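Local coordinates for acRAF (Thiomonas intermedia, PDB 4LOW), which acts as a RuBisCO assembly factor in the alpha-carboxysome and resembles pterin-4a-carbinolamine dehydratases, at residues Trp9-Leu18 against Leu70-Val81; Gln29-Leu37 against Ile51-Ile60. All coordinates share one frame; numbering follows the deposited sequence. Where two conformers were deposited one is given.

Interaction 1 of 2, residues Trp9-Leu18 against Leu70-Val81; sequences WREQGKPPML and LGEAERAFAARV. With FMT (formic acid), chain D; FMT (formic acid), chain F.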
# COMPACT_ATOMS: atom_id res chain seq x y z
N TRP A 9 -10.12 -13.34 8.24
CA TRP A 9 -8.72 -13.05 8.10
C TRP A 9 -8.00 -14.39 8.22
O TRP A 9 -8.43 -15.27 9.01
CB TRP A 9 -8.26 -12.11 9.20
CG TRP A 9 -8.74 -10.71 9.03
CD1 TRP A 9 -10.02 -10.25 9.18
CD2 TRP A 9 -7.94 -9.59 8.62
NE1 TRP A 9 -10.06 -8.91 8.88
CE2 TRP A 9 -8.80 -8.48 8.52
CE3 TRP A 9 -6.58 -9.42 8.32
CZ2 TRP A 9 -8.34 -7.21 8.13
CZ3 TRP A 9 -6.13 -8.17 7.93
CH2 TRP A 9 -7.01 -7.08 7.84
N ARG A 10 -6.95 -14.57 7.46
CA ARG A 10 -6.18 -15.81 7.43
C ARG A 10 -5.03 -15.72 8.41
O ARG A 10 -4.27 -14.75 8.40
CB ARG A 10 -5.63 -15.99 5.98
CG ARG A 10 -5.11 -17.37 5.71
CD ARG A 10 -4.65 -17.45 4.27
NE ARG A 10 -4.41 -18.84 3.96
CZ ARG A 10 -3.21 -19.39 3.85
NH1 ARG A 10 -2.12 -18.64 3.95
NH2 ARG A 10 -3.09 -20.68 3.60
N GLU A 11 -4.85 -16.74 9.25
CA GLU A 11 -3.71 -16.78 10.15
C GLU A 11 -2.61 -17.54 9.41
O GLU A 11 -2.84 -18.65 8.92
CB GLU A 11 -4.09 -17.45 11.49
CG GLU A 11 -3.13 -17.09 12.62
CD GLU A 11 -3.55 -17.45 14.03
OE1 GLU A 11 -4.76 -17.44 14.33
OE2 GLU A 11 -2.64 -17.69 14.86
N GLN A 12 -1.44 -16.91 9.23
CA GLN A 12 -0.33 -17.46 8.46
C GLN A 12 1.05 -17.00 8.95
O GLN A 12 1.16 -15.96 9.57
CB GLN A 12 -0.51 -17.08 6.98
CG GLN A 12 -0.40 -15.58 6.68
CD GLN A 12 -0.71 -15.29 5.24
OE1 GLN A 12 -1.64 -15.85 4.67
NE2 GLN A 12 -0.02 -14.32 4.67
N GLY A 13 2.09 -17.79 8.66
CA GLY A 13 3.46 -17.44 9.01
C GLY A 13 3.96 -17.94 10.35
O GLY A 13 3.15 -18.25 11.24
N LYS A 14 5.32 -18.03 10.49
CA LYS A 14 6.07 -18.51 11.66
C LYS A 14 5.65 -17.69 12.90
O LYS A 14 4.75 -18.21 13.58
CB LYS A 14 7.59 -18.54 11.40
CG LYS A 14 8.25 -19.86 11.81
CD LYS A 14 9.78 -19.74 11.90
CE LYS A 14 10.51 -20.10 10.62
NZ LYS A 14 10.59 -21.57 10.41
N PRO A 15 6.11 -16.44 13.19
CA PRO A 15 5.41 -15.67 14.24
C PRO A 15 4.08 -15.32 13.55
O PRO A 15 4.10 -14.82 12.42
CB PRO A 15 6.31 -14.44 14.48
CG PRO A 15 7.48 -14.59 13.53
CD PRO A 15 7.09 -15.58 12.48
N PRO A 16 2.93 -15.77 14.11
CA PRO A 16 1.65 -15.60 13.41
C PRO A 16 1.32 -14.20 12.96
O PRO A 16 1.62 -13.22 13.64
CB PRO A 16 0.62 -16.13 14.41
CG PRO A 16 1.29 -16.11 15.73
CD PRO A 16 2.73 -16.44 15.41
N MET A 17 0.69 -14.10 11.80
CA MET A 17 0.20 -12.84 11.25
C MET A 17 -1.23 -13.07 10.86
O MET A 17 -1.66 -14.23 10.74
CB MET A 17 1.00 -12.39 10.02
CG MET A 17 2.43 -11.98 10.34
SD MET A 17 3.49 -11.96 8.89
CE MET A 17 3.74 -13.74 8.62
N LEU A 18 -1.99 -11.98 10.72
CA LEU A 18 -3.34 -12.06 10.16
C LEU A 18 -3.24 -11.43 8.76
O LEU A 18 -2.67 -10.35 8.61
CB LEU A 18 -4.36 -11.27 10.95
CG LEU A 18 -4.71 -11.87 12.30
CD1 LEU A 18 -5.58 -10.91 13.08
CD2 LEU A 18 -5.38 -13.28 12.15
N LEU A 70 -0.67 -13.48 18.48
CA LEU A 70 -1.82 -12.62 18.15
C LEU A 70 -2.87 -12.58 19.26
O LEU A 70 -3.19 -13.62 19.84
CB LEU A 70 -2.49 -13.07 16.84
CG LEU A 70 -1.70 -12.93 15.55
CD1 LEU A 70 -2.28 -13.82 14.46
CD2 LEU A 70 -1.64 -11.47 15.10
N GLY A 71 -3.34 -11.38 19.56
CA GLY A 71 -4.34 -11.17 20.60
C GLY A 71 -5.54 -10.40 20.09
O GLY A 71 -5.68 -10.12 18.89
N GLU A 72 -6.37 -10.00 21.03
CA GLU A 72 -7.60 -9.28 20.76
C GLU A 72 -7.41 -7.87 20.26
O GLU A 72 -8.28 -7.39 19.55
CB GLU A 72 -8.57 -9.35 21.94
CG GLU A 72 -9.09 -10.75 22.21
CD GLU A 72 -9.94 -11.39 21.11
OE1 GLU A 72 -10.37 -10.66 20.19
OE2 GLU A 72 -10.22 -12.60 21.21
N ALA A 73 -6.27 -7.21 20.57
CA ALA A 73 -6.03 -5.87 20.04
C ALA A 73 -5.87 -5.96 18.52
O ALA A 73 -6.44 -5.14 17.79
CB ALA A 73 -4.79 -5.23 20.67
N GLU A 74 -5.15 -7.00 18.02
CA GLU A 74 -4.94 -7.21 16.58
C GLU A 74 -6.24 -7.63 15.91
O GLU A 74 -6.58 -7.11 14.85
CB GLU A 74 -3.86 -8.26 16.31
CG GLU A 74 -2.49 -7.84 16.83
CD GLU A 74 -2.16 -8.36 18.22
OE1 GLU A 74 -2.99 -8.25 19.15
OE2 GLU A 74 -1.05 -8.91 18.37
N ARG A 75 -7.01 -8.51 16.59
CA ARG A 75 -8.29 -8.92 16.01
C ARG A 75 -9.29 -7.77 16.00
O ARG A 75 -10.11 -7.69 15.09
CB ARG A 75 -8.86 -10.13 16.75
CG ARG A 75 -7.95 -11.33 16.69
CD ARG A 75 -8.60 -12.59 17.25
NE ARG A 75 -7.65 -13.70 17.25
CZ ARG A 75 -7.35 -14.45 16.19
NH1 ARG A 75 -7.93 -14.22 15.01
NH2 ARG A 75 -6.46 -15.42 16.29
N ALA A 76 -9.25 -6.88 17.02
CA ALA A 76 -10.18 -5.74 17.01
C ALA A 76 -9.84 -4.77 15.89
O ALA A 76 -10.74 -4.22 15.25
CB ALA A 76 -10.17 -5.03 18.36
N PHE A 77 -8.53 -4.61 15.60
CA PHE A 77 -8.11 -3.76 14.48
C PHE A 77 -8.62 -4.34 13.16
O PHE A 77 -9.24 -3.65 12.35
CB PHE A 77 -6.58 -3.62 14.47
CG PHE A 77 -6.09 -2.63 13.43
CD1 PHE A 77 -5.81 -3.05 12.14
CD2 PHE A 77 -5.94 -1.29 13.75
CE1 PHE A 77 -5.39 -2.13 11.16
CE2 PHE A 77 -5.49 -0.37 12.78
CZ PHE A 77 -5.25 -0.79 11.49
N ALA A 78 -8.45 -5.66 13.01
CA ALA A 78 -8.94 -6.37 11.84
C ALA A 78 -10.45 -6.17 11.64
O ALA A 78 -10.90 -5.91 10.52
CB ALA A 78 -8.59 -7.84 11.94
N ALA A 79 -11.24 -6.25 12.72
CA ALA A 79 -12.67 -6.06 12.60
C ALA A 79 -13.02 -4.61 12.22
O ALA A 79 -13.98 -4.39 11.50
CB ALA A 79 -13.35 -6.43 13.92
N ARG A 80 -12.29 -3.63 12.71
CA ARG A 80 -12.59 -2.26 12.29
C ARG A 80 -12.23 -2.09 10.80
O ARG A 80 -12.99 -1.43 10.07
CB ARG A 80 -11.92 -1.24 13.18
CG ARG A 80 -12.60 -1.14 14.55
CD ARG A 80 -11.68 -0.52 15.57
NE ARG A 80 -11.67 0.94 15.48
CZ ARG A 80 -11.12 1.72 16.40
NH1 ARG A 80 -10.58 1.20 17.49
NH2 ARG A 80 -11.13 3.03 16.24
N VAL A 81 -11.12 -2.75 10.32
CA VAL A 81 -10.80 -2.69 8.88
C VAL A 81 -11.96 -3.29 8.09
O VAL A 81 -12.43 -2.68 7.11
CB VAL A 81 -9.52 -3.43 8.58
CG1 VAL A 81 -9.29 -3.55 7.08
CG2 VAL A 81 -8.33 -2.75 9.23
C FMT D . -3.27 -8.24 22.39
O1 FMT D . -2.48 -7.34 22.12
O2 FMT D . -4.46 -7.86 22.99
C FMT F . -10.62 -10.99 13.41
O1 FMT F . -11.34 -10.07 13.84
O2 FMT F . -10.47 -12.08 14.24
O HOH W 1 -7.17 -17.13 13.56
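Trp9 lies against one side of helix 72-81, and Ala78 CB sits over a face of its indole in a CH-pi contact, 3.6 Å from the centroid of the five-membered ring and 16° off the ring normal. Val81 meets the indole differently: its CG1 comes at the edge of the six-membered ring, near the ring plane, 3.9 Å from Trp9 CZ2. Trp9 NE1 is hydrogen-bonded to Asp82 OD1, the next residue of the helix, which would limit rotation of the indole. The second apolar cluster forms round Leu70, one residue ahead of the N-cap Gly71; Leu70 CD1 lies 3.7 Å from Pro16 CB and 3.8 Å from Leu18 CG, with the Glu11 methylene CG also against it. Polar contact comes at the outer margin. Arg75, extended from CG to NE, brings NH2 to 3.3 Å from Glu11 OE1 in a hydrogen-bonded salt bridge; the oxygen lies in the guanidinium plane but is approached from above the carboxylate plane, the two planes being 53° apart. Leu18 CD2 packs 3.9 Å from Arg75 NH1. The hairpin of strands 10-12 and 17-23 is therefore joined to the C-terminal helix mainly by apolar packing, with one ion pair along its exposed border.

Interaction 2 of 2, residues Gln29-Leu37 against Ile51-Ile60; sequences QTRAFLDAL and INFGTTYVNI. With FMT (formic acid), chain J.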
# COMPACT_ATOMS: atom_id res chain seq x y z
N GLN A 29 -13.45 3.29 -5.09
CA GLN A 29 -13.79 2.52 -3.90
C GLN A 29 -12.53 2.06 -3.17
O GLN A 29 -12.43 2.12 -1.94
CB GLN A 29 -14.68 1.32 -4.28
CG GLN A 29 -16.09 1.75 -4.69
CD GLN A 29 -16.82 0.73 -5.56
OE1 GLN A 29 -16.39 0.39 -6.67
NE2 GLN A 29 -17.96 0.27 -5.09
N THR A 30 -11.53 1.61 -3.95
CA THR A 30 -10.25 1.19 -3.34
C THR A 30 -9.58 2.36 -2.63
O THR A 30 -9.10 2.23 -1.51
CB THR A 30 -9.33 0.71 -4.45
OG1 THR A 30 -10.00 -0.29 -5.20
CG2 THR A 30 -8.02 0.15 -3.93
N ARG A 31 -9.61 3.54 -3.27
CA ARG A 31 -8.96 4.72 -2.69
C ARG A 31 -9.68 5.19 -1.44
O ARG A 31 -9.03 5.60 -0.48
CB ARG A 31 -8.88 5.81 -3.77
CG ARG A 31 -8.03 6.99 -3.40
CD ARG A 31 -6.59 6.58 -3.11
NE ARG A 31 -6.28 6.55 -1.69
CZ ARG A 31 -5.08 6.32 -1.18
NH1 ARG A 31 -4.10 5.84 -1.95
NH2 ARG A 31 -4.87 6.50 0.11
N ALA A 32 -11.02 5.14 -1.44
CA ALA A 32 -11.76 5.55 -0.24
C ALA A 32 -11.39 4.60 0.89
O ALA A 32 -11.18 5.06 2.01
CB ALA A 32 -13.25 5.50 -0.51
N PHE A 33 -11.27 3.32 0.61
CA PHE A 33 -10.89 2.36 1.66
C PHE A 33 -9.46 2.65 2.16
O PHE A 33 -9.21 2.66 3.36
CB PHE A 33 -11.02 0.95 1.10
CG PHE A 33 -10.53 -0.11 2.04
CD1 PHE A 33 -11.27 -0.48 3.15
CD2 PHE A 33 -9.38 -0.81 1.75
CE1 PHE A 33 -10.88 -1.54 3.96
CE2 PHE A 33 -9.00 -1.89 2.55
CZ PHE A 33 -9.76 -2.25 3.66
N LEU A 34 -8.51 2.90 1.23
CA LEU A 34 -7.15 3.22 1.64
C LEU A 34 -7.07 4.49 2.50
O LEU A 34 -6.33 4.53 3.50
CB LEU A 34 -6.18 3.31 0.45
CG LEU A 34 -5.91 2.00 -0.25
CD1 LEU A 34 -5.32 2.26 -1.63
CD2 LEU A 34 -4.87 1.16 0.54
N ASP A 35 -7.80 5.54 2.10
CA ASP A 35 -7.80 6.75 2.92
C ASP A 35 -8.42 6.50 4.30
O ASP A 35 -7.92 7.02 5.32
CB ASP A 35 -8.53 7.85 2.17
CG ASP A 35 -7.74 8.41 1.01
OD1 ASP A 35 -6.53 8.67 1.18
OD2 ASP A 35 -8.36 8.73 -0.02
N ALA A 36 -9.49 5.68 4.36
CA ALA A 36 -10.11 5.37 5.65
C ALA A 36 -9.18 4.50 6.53
O ALA A 36 -9.09 4.67 7.75
CB ALA A 36 -11.45 4.66 5.44
N LEU A 37 -8.41 3.62 5.91
CA LEU A 37 -7.47 2.77 6.62
C LEU A 37 -6.38 3.64 7.23
O LEU A 37 -5.98 3.38 8.40
CB LEU A 37 -6.95 1.71 5.62
CG LEU A 37 -5.89 0.72 6.08
CD1 LEU A 37 -6.38 -0.17 7.26
CD2 LEU A 37 -5.47 -0.19 4.95
N ILE A 51 0.80 -3.01 3.92
CA ILE A 51 -0.39 -2.79 3.10
C ILE A 51 0.10 -2.83 1.67
O ILE A 51 1.04 -2.12 1.31
CB ILE A 51 -1.07 -1.46 3.42
CG1 ILE A 51 -1.62 -1.46 4.84
CG2 ILE A 51 -2.22 -1.19 2.43
CD1 ILE A 51 -1.95 -0.12 5.36
N ASN A 52 -0.50 -3.67 0.83
CA ASN A 52 -0.03 -3.97 -0.49
C ASN A 52 -1.16 -3.84 -1.46
O ASN A 52 -2.10 -4.64 -1.34
CB ASN A 52 0.54 -5.41 -0.39
CG ASN A 52 0.84 -6.11 -1.66
OD1 ASN A 52 1.13 -5.49 -2.67
ND2 ASN A 52 0.91 -7.44 -1.57
N PHE A 53 -1.13 -2.87 -2.39
CA PHE A 53 -2.31 -2.60 -3.17
C PHE A 53 -2.06 -2.34 -4.60
O PHE A 53 -0.97 -1.96 -5.02
CB PHE A 53 -3.05 -1.38 -2.53
CG PHE A 53 -2.33 -0.05 -2.60
CD1 PHE A 53 -1.46 0.34 -1.59
CD2 PHE A 53 -2.62 0.87 -3.60
CE1 PHE A 53 -0.83 1.58 -1.65
CE2 PHE A 53 -2.03 2.12 -3.64
CZ PHE A 53 -1.13 2.46 -2.67
N GLY A 54 -3.14 -2.47 -5.36
CA GLY A 54 -3.24 -2.08 -6.76
C GLY A 54 -4.43 -1.16 -6.92
O GLY A 54 -4.86 -0.49 -5.98
N THR A 55 -4.96 -1.07 -8.15
CA THR A 55 -6.10 -0.15 -8.35
C THR A 55 -7.41 -0.70 -7.83
O THR A 55 -8.32 0.08 -7.54
CB THR A 55 -6.24 0.23 -9.80
OG1 THR A 55 -6.43 -0.95 -10.53
CG2 THR A 55 -5.03 0.96 -10.30
N THR A 56 -7.53 -2.02 -7.71
CA THR A 56 -8.82 -2.67 -7.37
C THR A 56 -8.70 -3.63 -6.20
O THR A 56 -9.66 -4.35 -5.90
CB THR A 56 -9.44 -3.37 -8.59
OG1 THR A 56 -8.54 -4.38 -9.03
CG2 THR A 56 -9.77 -2.42 -9.72
N TYR A 57 -7.60 -3.60 -5.44
CA TYR A 57 -7.47 -4.53 -4.34
C TYR A 57 -6.46 -4.02 -3.34
O TYR A 57 -5.55 -3.24 -3.70
CB TYR A 57 -7.07 -5.96 -4.82
CG TYR A 57 -5.86 -5.98 -5.70
CD1 TYR A 57 -4.58 -5.95 -5.15
CD2 TYR A 57 -5.97 -5.93 -7.09
CE1 TYR A 57 -3.45 -5.89 -5.96
CE2 TYR A 57 -4.84 -5.86 -7.91
CZ TYR A 57 -3.59 -5.83 -7.33
OH TYR A 57 -2.49 -5.79 -8.17
N VAL A 58 -6.59 -4.50 -2.11
CA VAL A 58 -5.69 -4.12 -1.02
C VAL A 58 -5.47 -5.35 -0.17
O VAL A 58 -6.44 -5.97 0.30
CB VAL A 58 -6.33 -3.01 -0.14
CG1 VAL A 58 -5.38 -2.64 1.01
CG2 VAL A 58 -6.70 -1.78 -0.95
N ASN A 59 -4.21 -5.73 0.03
CA ASN A 59 -3.83 -6.87 0.84
C ASN A 59 -3.22 -6.36 2.14
O ASN A 59 -2.26 -5.57 2.10
CB ASN A 59 -2.75 -7.65 0.11
CG ASN A 59 -3.21 -8.16 -1.24
OD1 ASN A 59 -4.08 -9.04 -1.35
ND2 ASN A 59 -2.59 -7.66 -2.31
N ILE A 60 -3.75 -6.75 3.29
CA ILE A 60 -3.27 -6.23 4.56
C ILE A 60 -2.71 -7.34 5.42
O ILE A 60 -3.31 -8.41 5.54
CB ILE A 60 -4.46 -5.56 5.27
CG1 ILE A 60 -5.04 -4.46 4.38
CG2 ILE A 60 -4.01 -5.00 6.65
CD1 ILE A 60 -6.30 -3.84 4.89
C FMT J . -2.00 4.41 0.45
O1 FMT J . -1.83 5.44 -0.20
O2 FMT J . -2.71 4.48 1.54
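Leu34 and Thr30 of helix 29-37 press onto strands 51-53 and 57-60 of the four-stranded antiparallel sheet, part of the alpha+beta fold of the pterin dehydratase family, in which helices pack across a face of that sheet. The helix runs at 31° to strand 57-60, their axes 8.9 Å apart. Val58 is the central bump: its CG2 touches Thr30 CG2 and Leu34 CD2, each at 3.8 Å, and comes to the edge of the Phe33 ring. Leu34 straddles the strand pair, its CD2 against Val58 and Ile51, while CD1 rests over a face of Phe53, 3.9 Å from the ring centroid, in a CH-pi contact. Phe53 CG stands between its backbone N and carbonyl carbon (chi1 67°), which sets the ring beneath that methyl. One turn on, Leu37 CD2 fits between the ends of two isoleucines, meeting Ile51 CD1 at 3.5 Å and Ile60 CD1 at 3.7 Å, tip to tip with both.

Strand 51-53 pairs antiparallel with its counterpart in the second subunit, so the sheet continues across the dimer. Near this junction Arg31 NH1 donates to a formate oxygen, and NH2 bridges to Asp35 OD1; Arg31 of the second subunit binds the same formate. Replacing Arg31 with alanine removes the guanidinium, which is likely to cost Asp35 its salt-bridge partner and the formate its donors from this chain. At the other end, Thr30 OG1 lies 2.9 Å from Thr55 O, with Ser26 O also within reach of its single proton.

Interactions 1 and 2 have centres 18 Å apart, on opposite sides of the chain's centre, yet they share one core: both helices pack on the same sheet, in which strands 17-23 and 57-63 are neighbours. Val81 joins them. Its CG1 lies 3.7 Å from Ile60 CD1, its CG2 lies 3.8 Å from Leu37 CD1, and Val81 O is 3.7 Å from Phe33 CE1. Trp9 CZ3 also reaches Ile60 O, at 3.7 Å. Interaction 2 alone borders the second subunit; interaction 1 has no contact with it. Nickel is bound by His2 and His4 of the expression tag, and a nickel ion lies about 14 Å from the Trp9 side chain.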